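Long-range contacts in biliverdin reductase (Synechocystis sp., PDB 5B3V), which reduces biliverdin IX alpha to bilirubin, most likely with NADPH as the hydride donor, and belongs to the Gfo/Idh/MocA oxidoreductase family: residues 40-45 and 70-75; 132-137 and 189-194; 167-172 and 211-216. All coordinates share one frame; numbering follows the deposited sequence.

Contact 1. Residues 40-45 and 70-75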
loop_
_atom_site.group_PDB
_atom_site.type_symbol
_atom_site.label_atom_id
_atom_site.label_comp_id
_atom_site.label_asym_id
_atom_site.label_seq_id
_atom_site.Cartn_x
_atom_site.Cartn_y
_atom_site.Cartn_z
ATOM N N LEU A 40 -9.471 19.583 7.865
ATOM C CA LEU A 40 -10.224 18.819 6.878
ATOM C C LEU A 40 -11.313 19.708 6.296
ATOM O O LEU A 40 -12.202 20.168 7.021
ATOM C CB LEU A 40 -10.831 17.558 7.487
ATOM C CG LEU A 40 -11.596 16.703 6.467
ATOM C CD1 LEU A 40 -10.739 16.442 5.235
ATOM C CD2 LEU A 40 -12.073 15.391 7.071
ATOM N N VAL A 41 -11.250 19.940 4.990
ATOM C CA VAL A 41 -12.098 20.924 4.329
ATOM C C VAL A 41 -13.227 20.265 3.552
ATOM O O VAL A 41 -14.395 20.615 3.727
ATOM C CB VAL A 41 -11.240 21.827 3.416
ATOM C CG1 VAL A 41 -12.123 22.787 2.645
ATOM C CG2 VAL A 41 -10.229 22.581 4.251
ATOM N N SER A 42 -12.901 19.309 2.683
ATOM C CA SER A 42 -13.895 18.686 1.818
ATOM C C SER A 42 -13.602 17.194 1.706
ATOM O O SER A 42 -12.593 16.694 2.216
ATOM C CB SER A 42 -13.923 19.355 0.441
ATOM O OG SER A 42 -12.640 19.344 -0.163
ATOM N N PHE A 43 -14.502 16.479 1.038
ATOM C CA PHE A 43 -14.330 15.056 0.783
ATOM C C PHE A 43 -15.246 14.654 -0.364
ATOM O O PHE A 43 -16.241 15.326 -0.646
ATOM C CB PHE A 43 -14.615 14.212 2.031
ATOM C CG PHE A 43 -16.071 13.906 2.245
ATOM C CD1 PHE A 43 -16.615 12.713 1.800
ATOM C CD2 PHE A 43 -16.891 14.810 2.896
ATOM C CE1 PHE A 43 -17.951 12.431 2.001
ATOM C CE2 PHE A 43 -18.227 14.534 3.102
ATOM C CZ PHE A 43 -18.758 13.343 2.654
ATOM N N TRP A 44 -14.896 13.549 -1.023
ATOM C CA TRP A 44 -15.696 13.000 -2.110
ATOM C C TRP A 44 -15.844 11.498 -1.914
ATOM O O TRP A 44 -14.904 10.826 -1.482
ATOM C CB TRP A 44 -15.062 13.304 -3.475
ATOM C CG TRP A 44 -15.763 12.653 -4.617
ATOM C CD1 TRP A 44 -16.910 13.070 -5.223
ATOM C CD2 TRP A 44 -15.354 11.466 -5.304
ATOM N NE1 TRP A 44 -17.245 12.213 -6.243
ATOM C CE2 TRP A 44 -16.304 11.220 -6.314
ATOM C CE3 TRP A 44 -14.276 10.587 -5.163
ATOM C CZ2 TRP A 44 -16.211 10.129 -7.177
ATOM C CZ3 TRP A 44 -14.184 9.508 -6.020
ATOM C CH2 TRP A 44 -15.145 9.286 -7.014
ATOM N N GLY A 45 -17.030 10.979 -2.224
ATOM C CA GLY A 45 -17.306 9.569 -2.016
ATOM C C GLY A 45 -17.969 8.871 -3.186
ATOM O O GLY A 45 -17.771 9.248 -4.345
ATOM N N ILE A 70 -10.584 18.447 -6.407
ATOM C CA ILE A 70 -9.163 18.726 -6.574
ATOM C C ILE A 70 -8.903 20.138 -7.085
ATOM O O ILE A 70 -7.810 20.675 -6.868
ATOM C CB ILE A 70 -8.515 17.674 -7.498
ATOM C CG1 ILE A 70 -9.153 17.686 -8.890
ATOM C CG2 ILE A 70 -8.610 16.287 -6.882
ATOM C CD1 ILE A 70 -8.364 18.474 -9.923
ATOM N N ASN A 71 -9.870 20.759 -7.756
ATOM C CA ASN A 71 -9.691 22.113 -8.269
ATOM C C ASN A 71 -10.067 23.191 -7.260
ATOM O O ASN A 71 -9.746 24.362 -7.486
ATOM C CB ASN A 71 -10.506 22.307 -9.552
ATOM C CG ASN A 71 -9.730 21.920 -10.797
ATOM O OD1 ASN A 71 -8.520 22.125 -10.874
ATOM N ND2 ASN A 71 -10.426 21.359 -11.780
ATOM N N ASP A 72 -10.736 22.821 -6.169
ATOM C CA ASP A 72 -11.122 23.731 -5.101
ATOM C C ASP A 72 -9.911 24.539 -4.632
ATOM O O ASP A 72 -8.932 23.952 -4.149
ATOM C CB ASP A 72 -11.704 22.928 -3.939
ATOM C CG ASP A 72 -12.314 23.798 -2.850
ATOM O OD1 ASP A 72 -12.164 25.037 -2.895
ATOM O OD2 ASP A 72 -12.938 23.228 -1.932
ATOM N N PRO A 73 -9.933 25.869 -4.757
ATOM C CA PRO A 73 -8.757 26.655 -4.350
ATOM C C PRO A 73 -8.534 26.705 -2.848
ATOM O O PRO A 73 -7.442 27.097 -2.424
ATOM C CB PRO A 73 -9.056 28.053 -4.913
ATOM C CG PRO A 73 -10.544 28.105 -5.019
ATOM C CD PRO A 73 -10.973 26.711 -5.378
ATOM N N GLU A 74 -9.516 26.323 -2.029
ATOM C CA GLU A 74 -9.380 26.415 -0.582
ATOM C C GLU A 74 -8.927 25.104 0.062
ATOM O O GLU A 74 -9.053 24.941 1.282
ATOM C CB GLU A 74 -10.684 26.925 0.041
ATOM C CG GLU A 74 -11.746 25.894 0.374
ATOM C CD GLU A 74 -12.953 26.529 1.050
ATOM O OE1 GLU A 74 -13.277 27.697 0.746
ATOM O OE2 GLU A 74 -13.573 25.886 1.922
ATOM N N ILE A 75 -8.382 24.180 -0.725
ATOM C CA ILE A 75 -7.636 23.052 -0.184
ATOM C C ILE A 75 -6.208 23.133 -0.707
ATOM O O ILE A 75 -5.958 23.565 -1.837
ATOM C CB ILE A 75 -8.272 21.683 -0.519
ATOM C CG1 ILE A 75 -7.966 21.266 -1.957
ATOM C CG2 ILE A 75 -9.773 21.723 -0.293
ATOM C CD1 ILE A 75 -8.611 19.960 -2.350
HETATM O O HOH W 1 -12.295 20.218 -2.454
#
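V41 turns CG1 anti to its own backbone nitrogen (chi1 176°), and this sends the methyl out from strand 38-44 into the angle between E74 and I75. E74 starts with CG wedged between its backbone nitrogen and carbonyl carbon (chi1 87°) and then runs extended, bringing the carboxylate end back beside the valine. V41 CG1 lies 3.5 Å from E74 OE2, with the two side chains slanting past each other. On the buried side the same CG1 meets I75 CG2 at 3.9 Å, the apolar part of the contact. I75 CG2 also rests 3.7 Å from S42 OG, so one methyl serves two neighbouring strand residues. The polar link runs through a water, which accepts from S42 OG at 2.5 Å and donates to D72 OD2 at 3.1 Å. The other oxygen of D72 is engaged within its own loop: OD1 takes the backbone N of E74 at 3.1 Å, nearly straight at 169° but from above the carboxylate plane. This Asx turn, together with the type I turn from D72 to I75, shapes the bend by which the chain leaves helix 66-71, and K99 NZ binds the carbonyls of D72 and I75. Here the turn between helix 66-71 and strand 77-80 packs against strand 38-44, as part of the NAD-binding Rossmann fold.

Contact 2. Residues 132-137 and 189-194. With BLA (biliverdine IX alpha), chain G.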
loop_
_atom_site.group_PDB
_atom_site.type_symbol
_atom_site.label_atom_id
_atom_site.label_comp_id
_atom_site.label_asym_id
_atom_site.label_seq_id
_atom_site.Cartn_x
_atom_site.Cartn_y
_atom_site.Cartn_z
ATOM N N HIS A 132 2.954 3.786 3.005
ATOM C CA HIS A 132 3.377 2.384 3.076
ATOM C C HIS A 132 3.430 1.982 4.551
ATOM O O HIS A 132 4.494 1.961 5.173
ATOM C CB HIS A 132 4.719 2.166 2.384
ATOM C CG HIS A 132 4.631 2.157 0.890
ATOM N ND1 HIS A 132 4.413 1.003 0.166
ATOM C CD2 HIS A 132 4.728 3.159 -0.015
ATOM C CE1 HIS A 132 4.381 1.295 -1.121
ATOM N NE2 HIS A 132 4.568 2.596 -1.258
ATOM N N ILE A 133 2.261 1.642 5.103
ATOM C CA ILE A 133 2.161 1.288 6.516
ATOM C C ILE A 133 2.740 -0.082 6.831
ATOM O O ILE A 133 2.968 -0.385 8.008
ATOM C CB ILE A 133 0.698 1.347 7.001
ATOM C CG1 ILE A 133 -0.199 0.437 6.156
ATOM C CG2 ILE A 133 0.187 2.780 6.987
ATOM C CD1 ILE A 133 -1.648 0.420 6.608
ATOM N N GLU A 134 2.981 -0.924 5.822
ATOM C CA GLU A 134 3.671 -2.184 6.076
ATOM C C GLU A 134 5.107 -1.962 6.523
ATOM O O GLU A 134 5.690 -2.847 7.158
ATOM C CB GLU A 134 3.656 -3.081 4.836
ATOM C CG GLU A 134 4.654 -2.710 3.747
ATOM C CD GLU A 134 4.177 -1.570 2.867
ATOM O OE1 GLU A 134 3.189 -0.900 3.235
ATOM O OE2 GLU A 134 4.781 -1.357 1.797
ATOM N N LEU A 135 5.691 -0.806 6.203
ATOM C CA LEU A 135 7.046 -0.494 6.631
ATOM C C LEU A 135 7.101 0.108 8.028
ATOM O O LEU A 135 8.201 0.301 8.554
ATOM C CB LEU A 135 7.715 0.465 5.644
ATOM C CG LEU A 135 7.968 -0.044 4.227
ATOM C CD1 LEU A 135 8.805 0.962 3.456
ATOM C CD2 LEU A 135 8.645 -1.406 4.248
ATOM N N LEU A 136 5.954 0.411 8.632
ATOM C CA LEU A 136 5.898 0.914 9.996
ATOM C C LEU A 136 5.437 -0.140 10.992
ATOM O O LEU A 136 5.458 0.115 12.202
ATOM C CB LEU A 136 4.968 2.132 10.077
ATOM C CG LEU A 136 5.160 3.282 9.086
ATOM C CD1 LEU A 136 3.947 4.202 9.106
ATOM C CD2 LEU A 136 6.422 4.055 9.427
ATOM N N GLY A 137 5.035 -1.315 10.512
ATOM C CA GLY A 137 4.425 -2.309 11.366
ATOM C C GLY A 137 5.426 -3.081 12.190
ATOM O O GLY A 137 6.640 -2.987 12.006
ATOM N N ILE A 189 5.574 -6.983 -2.184
ATOM C CA ILE A 189 6.860 -6.782 -2.844
ATOM C C ILE A 189 7.667 -5.708 -2.125
ATOM O O ILE A 189 8.868 -5.872 -1.881
ATOM C CB ILE A 189 6.641 -6.434 -4.327
ATOM C CG1 ILE A 189 6.095 -7.645 -5.083
ATOM C CG2 ILE A 189 7.927 -5.933 -4.966
ATOM C CD1 ILE A 189 5.597 -7.307 -6.461
ATOM N N SER A 190 7.013 -4.599 -1.767
ATOM C CA SER A 190 7.640 -3.460 -1.103
ATOM C C SER A 190 8.529 -3.880 0.059
ATOM O O SER A 190 9.636 -3.354 0.224
ATOM C CB SER A 190 6.562 -2.495 -0.602
ATOM O OG SER A 190 7.037 -1.724 0.487
ATOM N N ARG A 191 8.039 -4.824 0.867
ATOM C CA ARG A 191 8.828 -5.360 1.972
ATOM C C ARG A 191 10.181 -5.867 1.493
ATOM O O ARG A 191 11.221 -5.549 2.083
ATOM C CB ARG A 191 8.071 -6.492 2.664
ATOM C CG ARG A 191 6.891 -6.079 3.517
ATOM C CD ARG A 191 6.252 -7.317 4.123
ATOM N NE ARG A 191 5.494 -7.030 5.334
ATOM C CZ ARG A 191 4.217 -6.671 5.345
ATOM N NH1 ARG A 191 3.551 -6.558 4.203
ATOM N NH2 ARG A 191 3.603 -6.432 6.494
ATOM N N PHE A 192 10.185 -6.674 0.430
ATOM C CA PHE A 192 11.428 -7.278 -0.037
ATOM C C PHE A 192 12.380 -6.231 -0.602
ATOM O O PHE A 192 13.583 -6.264 -0.320
ATOM C CB PHE A 192 11.130 -8.355 -1.079
ATOM C CG PHE A 192 10.557 -9.613 -0.497
ATOM C CD1 PHE A 192 11.394 -10.587 0.027
ATOM C CD2 PHE A 192 9.189 -9.825 -0.470
ATOM C CE1 PHE A 192 10.880 -11.750 0.567
ATOM C CE2 PHE A 192 8.665 -10.988 0.069
ATOM C CZ PHE A 192 9.513 -11.952 0.588
ATOM N N THR A 193 11.864 -5.294 -1.401
ATOM C CA THR A 193 12.725 -4.264 -1.972
ATOM C C THR A 193 13.269 -3.328 -0.900
ATOM O O THR A 193 14.371 -2.787 -1.054
ATOM C CB THR A 193 11.967 -3.470 -3.035
ATOM O OG1 THR A 193 10.709 -3.036 -2.503
ATOM C CG2 THR A 193 11.722 -4.329 -4.267
ATOM N N ASP A 194 12.522 -3.121 0.187
ATOM C CA ASP A 194 13.034 -2.309 1.286
ATOM C C ASP A 194 14.183 -3.004 2.000
ATOM O O ASP A 194 15.061 -2.336 2.557
ATOM C CB ASP A 194 11.910 -1.990 2.275
ATOM C CG ASP A 194 12.360 -1.078 3.408
ATOM O OD1 ASP A 194 12.431 0.150 3.190
ATOM O OD2 ASP A 194 12.628 -1.589 4.518
HETATM C CHA BLA G . -3.647 -3.512 3.817
HETATM N NA BLA G . -6.223 -3.622 3.827
HETATM C C1A BLA G . -5.061 -3.413 3.188
HETATM C C2A BLA G . -5.325 -3.140 1.904
HETATM C C3A BLA G . -6.645 -3.136 1.762
HETATM C C4A BLA G . -7.196 -3.444 2.930
HETATM C CMA BLA G . -7.410 -2.855 0.461
HETATM C CAA BLA G . -4.328 -2.804 0.777
HETATM C CBA BLA G . -4.114 -3.914 -0.278
HETATM C CGA BLA G . -3.520 -5.204 0.299
HETATM O O1A BLA G . -2.362 -5.129 0.767
HETATM O O2A BLA G . -4.209 -6.244 0.210
HETATM C CHB BLA G . -8.720 -3.554 3.144
HETATM N NB BLA G . -8.419 -4.773 5.402
HETATM C C1B BLA G . -9.173 -4.323 4.399
HETATM C C2B BLA G . -10.439 -4.632 4.652
HETATM C C3B BLA G . -10.491 -5.274 5.809
HETATM C C4B BLA G . -9.241 -5.371 6.275
HETATM C CMB BLA G . -11.639 -4.298 3.763
HETATM O OB BLA G . -8.758 -5.933 7.417
HETATM C CAB BLA G . -11.631 -5.726 6.346
HETATM C CBB BLA G . -11.562 -6.447 7.695
HETATM N NC BLA G . -7.276 -2.707 7.374
HETATM C C1C BLA G . -8.576 -2.656 7.666
HETATM C C2C BLA G . -8.751 -2.910 8.960
HETATM C C3C BLA G . -7.537 -3.119 9.500
HETATM C C4C BLA G . -6.651 -2.996 8.511
HETATM C CMC BLA G . -10.156 -2.929 9.596
HETATM O OC BLA G . -9.516 -2.388 6.721
HETATM C CAC BLA G . -7.130 -3.408 10.749
HETATM C CBC BLA G . -8.131 -3.530 11.904
HETATM C CHD BLA G . -5.137 -3.161 8.709
HETATM N ND BLA G . -4.731 -3.342 6.148
HETATM C C1D BLA G . -4.307 -3.265 7.413
HETATM C C2D BLA G . -2.986 -3.297 7.412
HETATM C C3D BLA G . -2.565 -3.379 6.160
HETATM C C4D BLA G . -3.643 -3.408 5.366
HETATM C CMD BLA G . -2.091 -3.239 8.651
HETATM C CAD BLA G . -1.073 -3.440 5.808
HETATM C CBD BLA G . -0.747 -4.877 5.426
HETATM C CGD BLA G . 0.731 -5.113 5.142
HETATM O O1D BLA G . 1.512 -4.840 6.078
HETATM O O2D BLA G . 1.038 -5.644 4.052
HETATM O O HOH W 2 5.191 -4.807 8.663
#
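S190 OG donates to E134 OE2 across 2.6 Å, coming in on the anti lone pair. The syn lone pair of that oxygen takes H132 ND1 at 2.9 Å, close to the imidazole plane, so two donors grip a single buried carboxylate oxygen. A bend at chi2 (-81°) turns the E134 carboxylate toward S190 and H132. Its CB lies over one face of the R191 guanidinium, toward the rim, 3.5 Å from NH1. R191 itself faces the ligand: NH1 meets biliverdin O2D and NH2 meets O1D, both at 2.7 Å, a two-pronged grip on one propionate with its carboxyl carbon in the guanidinium plane. A water donates to E134 O at 2.5 Å and bonds weakly to R191 NH2. The site lies where the loop after the last Rossmann strand, 128-131, meets helix 186-196 of the C-terminal alpha/beta domain, and S187, R188 and Y105 add further bonds to biliverdin. Cutting E134 back to an alanine is likely to leave H132 ND1 and S190 OG without their shared acceptor in a buried place. Both methyls of L135 lie against the side chain of D194, CD1 3.7 Å from OD1, while D194 OD2 is held by H140 NE2. Behind the histidine, S311 OG bonds H132 NE2, and the Y105 ring meets the imidazole.

Contact 3. Residues 167-172 and 211-216. With NAP (NADP nicotinamide-adenine-dinucleotide phosphate), chain E.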
loop_
_atom_site.group_PDB
_atom_site.type_symbol
_atom_site.label_atom_id
_atom_site.label_comp_id
_atom_site.label_asym_id
_atom_site.label_seq_id
_atom_site.Cartn_x
_atom_site.Cartn_y
_atom_site.Cartn_z
ATOM N N ALA A 167 -17.246 -14.504 -1.794
ATOM C CA ALA A 167 -16.492 -13.307 -2.144
ATOM C C ALA A 167 -17.459 -12.175 -2.464
ATOM O O ALA A 167 -18.395 -12.370 -3.245
ATOM C CB ALA A 167 -15.577 -13.566 -3.336
ATOM N N PRO A 168 -17.276 -10.992 -1.885
ATOM C CA PRO A 168 -18.175 -9.883 -2.204
ATOM C C PRO A 168 -17.876 -9.325 -3.583
ATOM O O PRO A 168 -16.742 -9.365 -4.068
ATOM C CB PRO A 168 -17.865 -8.855 -1.113
ATOM C CG PRO A 168 -16.425 -9.096 -0.808
ATOM C CD PRO A 168 -16.204 -10.584 -0.960
ATOM N N GLN A 169 -18.916 -8.800 -4.222
ATOM C CA GLN A 169 -18.731 -8.076 -5.476
ATOM C C GLN A 169 -18.509 -6.591 -5.178
ATOM O O GLN A 169 -19.239 -5.701 -5.615
ATOM C CB GLN A 169 -19.908 -8.325 -6.414
ATOM C CG GLN A 169 -20.070 -9.812 -6.741
ATOM C CD GLN A 169 -20.744 -10.076 -8.075
ATOM O OE1 GLN A 169 -21.307 -9.172 -8.692
ATOM N NE2 GLN A 169 -20.677 -11.323 -8.534
ATOM N N ARG A 170 -17.467 -6.359 -4.383
ATOM C CA ARG A 170 -16.961 -5.039 -4.050
ATOM C C ARG A 170 -15.717 -4.755 -4.890
ATOM O O ARG A 170 -15.267 -5.589 -5.678
ATOM C CB ARG A 170 -16.665 -4.944 -2.550
ATOM C CG ARG A 170 -15.360 -5.600 -2.131
ATOM C CD ARG A 170 -15.243 -5.705 -0.616
ATOM N NE ARG A 170 -15.321 -4.411 0.061
ATOM C CZ ARG A 170 -14.274 -3.631 0.314
ATOM N NH1 ARG A 170 -13.059 -4.005 -0.057
ATOM N NH2 ARG A 170 -14.443 -2.474 0.941
ATOM N N TRP A 171 -15.138 -3.565 -4.700
ATOM C CA TRP A 171 -14.095 -3.099 -5.612
ATOM C C TRP A 171 -12.829 -3.947 -5.529
ATOM O O TRP A 171 -12.115 -4.088 -6.530
ATOM C CB TRP A 171 -13.776 -1.628 -5.339
ATOM C CG TRP A 171 -12.878 -1.379 -4.159
ATOM C CD1 TRP A 171 -13.260 -1.203 -2.859
ATOM C CD2 TRP A 171 -11.448 -1.254 -4.175
ATOM N NE1 TRP A 171 -12.158 -0.986 -2.066
ATOM C CE2 TRP A 171 -11.033 -1.012 -2.849
ATOM C CE3 TRP A 171 -10.478 -1.329 -5.181
ATOM C CZ2 TRP A 171 -9.689 -0.846 -2.504
ATOM C CZ3 TRP A 171 -9.139 -1.162 -4.834
ATOM C CH2 TRP A 171 -8.762 -0.924 -3.507
ATOM N N THR A 172 -12.533 -4.525 -4.361
ATOM C CA THR A 172 -11.311 -5.311 -4.211
ATOM C C THR A 172 -11.362 -6.643 -4.950
ATOM O O THR A 172 -10.334 -7.322 -5.034
ATOM C CB THR A 172 -11.006 -5.566 -2.732
ATOM O OG1 THR A 172 -12.177 -6.053 -2.066
ATOM C CG2 THR A 172 -10.520 -4.291 -2.058
ATOM N N GLN A 211 -16.478 -14.641 -11.172
ATOM C CA GLN A 211 -17.867 -14.662 -10.751
ATOM C C GLN A 211 -18.748 -14.980 -11.956
ATOM O O GLN A 211 -18.279 -14.950 -13.096
ATOM C CB GLN A 211 -18.252 -13.312 -10.149
ATOM C CG GLN A 211 -17.660 -13.026 -8.774
ATOM C CD GLN A 211 -18.273 -13.871 -7.665
ATOM O OE1 GLN A 211 -19.074 -14.769 -7.916
ATOM N NE2 GLN A 211 -17.910 -13.563 -6.425
ATOM N N PRO A 212 -20.025 -15.320 -11.736
ATOM C CA PRO A 212 -20.948 -15.404 -12.883
ATOM C C PRO A 212 -20.950 -14.137 -13.710
ATOM O O PRO A 212 -20.995 -14.191 -14.946
ATOM C CB PRO A 212 -22.306 -15.651 -12.218
ATOM C CG PRO A 212 -21.973 -16.323 -10.942
ATOM C CD PRO A 212 -20.676 -15.727 -10.479
ATOM N N ASN A 213 -20.915 -12.991 -13.046
ATOM C CA ASN A 213 -20.560 -11.735 -13.683
ATOM C C ASN A 213 -19.041 -11.595 -13.652
ATOM O O ASN A 213 -18.473 -11.234 -12.614
ATOM C CB ASN A 213 -21.228 -10.557 -12.976
ATOM C CG ASN A 213 -20.852 -9.230 -13.591
ATOM O OD1 ASN A 213 -20.394 -9.177 -14.732
ATOM N ND2 ASN A 213 -21.037 -8.151 -12.841
ATOM N N PRO A 214 -18.356 -11.854 -14.767
ATOM C CA PRO A 214 -16.900 -12.026 -14.738
ATOM C C PRO A 214 -16.096 -10.736 -14.687
ATOM O O PRO A 214 -14.866 -10.804 -14.674
ATOM C CB PRO A 214 -16.635 -12.794 -16.042
ATOM C CG PRO A 214 -17.681 -12.305 -16.964
ATOM C CD PRO A 214 -18.908 -12.058 -16.118
ATOM N N GLU A 215 -16.675 -9.645 -14.409
ATOM C CA GLU A 215 -16.076 -8.377 -14.201
ATOM C C GLU A 215 -15.422 -8.467 -12.849
ATOM O O GLU A 215 -14.488 -7.795 -12.558
ATOM C CB GLU A 215 -17.226 -7.419 -14.065
ATOM C CG GLU A 215 -17.074 -6.030 -14.581
ATOM C CD GLU A 215 -18.418 -5.419 -14.883
ATOM O OE1 GLU A 215 -19.458 -5.995 -14.579
ATOM O OE2 GLU A 215 -18.419 -4.341 -15.459
ATOM N N TYR A 216 -16.081 -9.286 -12.051
ATOM C CA TYR A 216 -15.637 -9.633 -10.716
ATOM C C TYR A 216 -15.025 -11.025 -10.739
ATOM O O TYR A 216 -15.322 -11.846 -11.611
ATOM C CB TYR A 216 -16.798 -9.592 -9.723
ATOM C CG TYR A 216 -17.316 -8.202 -9.448
ATOM C CD1 TYR A 216 -16.778 -7.425 -8.434
ATOM C CD2 TYR A 216 -18.342 -7.660 -10.216
ATOM C CE1 TYR A 216 -17.241 -6.150 -8.189
ATOM C CE2 TYR A 216 -18.813 -6.386 -9.980
ATOM C CZ TYR A 216 -18.259 -5.634 -8.963
ATOM O OH TYR A 216 -18.714 -4.360 -8.710
HETATM P PA NAP E . -12.662 0.825 1.268
HETATM O O1A NAP E . -12.848 0.844 2.734
HETATM O O2A NAP E . -13.477 -0.091 0.449
HETATM O O5B NAP E . -12.926 2.328 0.740
HETATM C C5B NAP E . -13.077 2.738 -0.621
HETATM C C4B NAP E . -13.877 4.062 -0.761
HETATM O O4B NAP E . -14.246 3.326 -1.985
HETATM C C3B NAP E . -15.362 4.466 -0.509
HETATM O O3B NAP E . -15.563 5.840 -0.859
HETATM C C2B NAP E . -15.951 3.522 -1.504
HETATM O O2B NAP E . -17.371 3.660 -1.814
HETATM C C1B NAP E . -15.165 4.135 -2.666
HETATM N N9A NAP E . -15.519 3.405 -3.885
HETATM C C8A NAP E . -15.885 2.128 -3.927
HETATM N N7A NAP E . -16.174 1.833 -5.191
HETATM C C5A NAP E . -16.015 2.934 -5.925
HETATM C C6A NAP E . -16.180 3.145 -7.231
HETATM N N6A NAP E . -16.569 2.094 -7.947
HETATM N N1A NAP E . -15.966 4.344 -7.793
HETATM C C2A NAP E . -15.555 5.398 -6.971
HETATM N N3A NAP E . -15.390 5.149 -5.599
HETATM C C4A NAP E . -15.647 3.923 -5.108
HETATM O O3 NAP E . -11.113 0.456 0.961
HETATM P PN NAP E . -9.748 0.928 1.690
HETATM O O1N NAP E . -9.067 -0.273 2.212
HETATM O O2N NAP E . -10.068 2.052 2.595
HETATM O O5D NAP E . -8.866 1.505 0.471
HETATM C C5D NAP E . -8.597 2.831 0.025
HETATM C C4D NAP E . -7.387 2.750 -0.954
HETATM O O4D NAP E . -6.807 2.140 0.281
HETATM C C3D NAP E . -6.727 1.627 -1.802
HETATM O O3D NAP E . -5.572 2.147 -2.463
HETATM C C2D NAP E . -6.329 0.705 -0.711
HETATM O O2D NAP E . -5.492 -0.338 -1.220
HETATM C C1D NAP E . -5.483 1.727 -0.031
HETATM N N1N NAP E . -4.892 1.127 1.181
HETATM C C2N NAP E . -5.741 0.681 2.193
HETATM C C3N NAP E . -5.210 0.114 3.341
HETATM C C7N NAP E . -6.057 -0.312 4.352
HETATM O O7N NAP E . -7.277 -0.301 4.215
HETATM N N7N NAP E . -5.445 -0.756 5.436
HETATM C C4N NAP E . -3.833 0.011 3.510
HETATM C C5N NAP E . -2.983 0.450 2.504
HETATM C C6N NAP E . -3.506 1.011 1.344
HETATM P P2B NAP E . -18.629 3.388 -0.873
HETATM O O1X NAP E . -19.549 2.731 -1.810
HETATM O O2X NAP E . -18.106 2.548 0.213
HETATM O O3X NAP E . -19.034 4.749 -0.454
HETATM O O HOH W 3 -16.651 -11.313 -6.273
#
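Q169 lies over the ring of Y216, and this stacking carries most of the contact. Its CB sits 3.8 Å from the ring centroid, only 9° off the normal, a CH-pi contact over the middle of the face. With CG anti to the carbonyl carbon (chi1 -60°) and the chain extended beyond it, the amide stacks over the CG-CD2 rim of the ring, its plane 17° from the ring plane, and OE1 comes within 3.7 Å of Y216 CD2. The edge of the ring meets backbone: Y216 CE1 is 3.2 Å from R170 O, while the H174 ring packs edge-to-face with the tyrosine. Among van der Waals contacts, Q169 NE2 reaches the aliphatic part of Q211, 3.5 Å from CG, the two side chains approaching from opposite directions. These loops belong to the C-terminal alpha/beta domain: 211-216 is the turn of the hairpin between strands 199-210 and 217-228. The other loop, 167-172, follows strand 153-163 on its way to the cofactor. Polar links are fewer. A water accepts from Q211 NE2 at 2.6 Å and donates to P168 O at 2.9 Å. On the far side of the loop, W171 NE1 donates to NADP O2A at 3.0 Å, with that oxygen at the indole edge, and R170 NH2 adds a weak bond to the same oxygen; T172 OG1 steadies the guanidinium by accepting from R170 NH1 in its plane.

Contact 1 belongs wholly to the Rossmann part, contact 3 wholly to the C-terminal alpha/beta domain, and contact 2 joins the end of the first to a helix of the second. Their centres are spread 28 to 31 Å apart and none touches another; the closest pair, contacts 1 and 3, comes within about 11 Å at the nearest atoms. The ligands bridge the gaps. Segment 167-172 reaches one phosphate oxygen of NADP, whereas contact 2 holds a biliverdin propionate; there I133 touches the cofactor, and the E134 side chain is about 6 Å from it. Contact 1 is more remote, with the S42 side chain about 14 Å from NADP, although W44 on the same strand touches it.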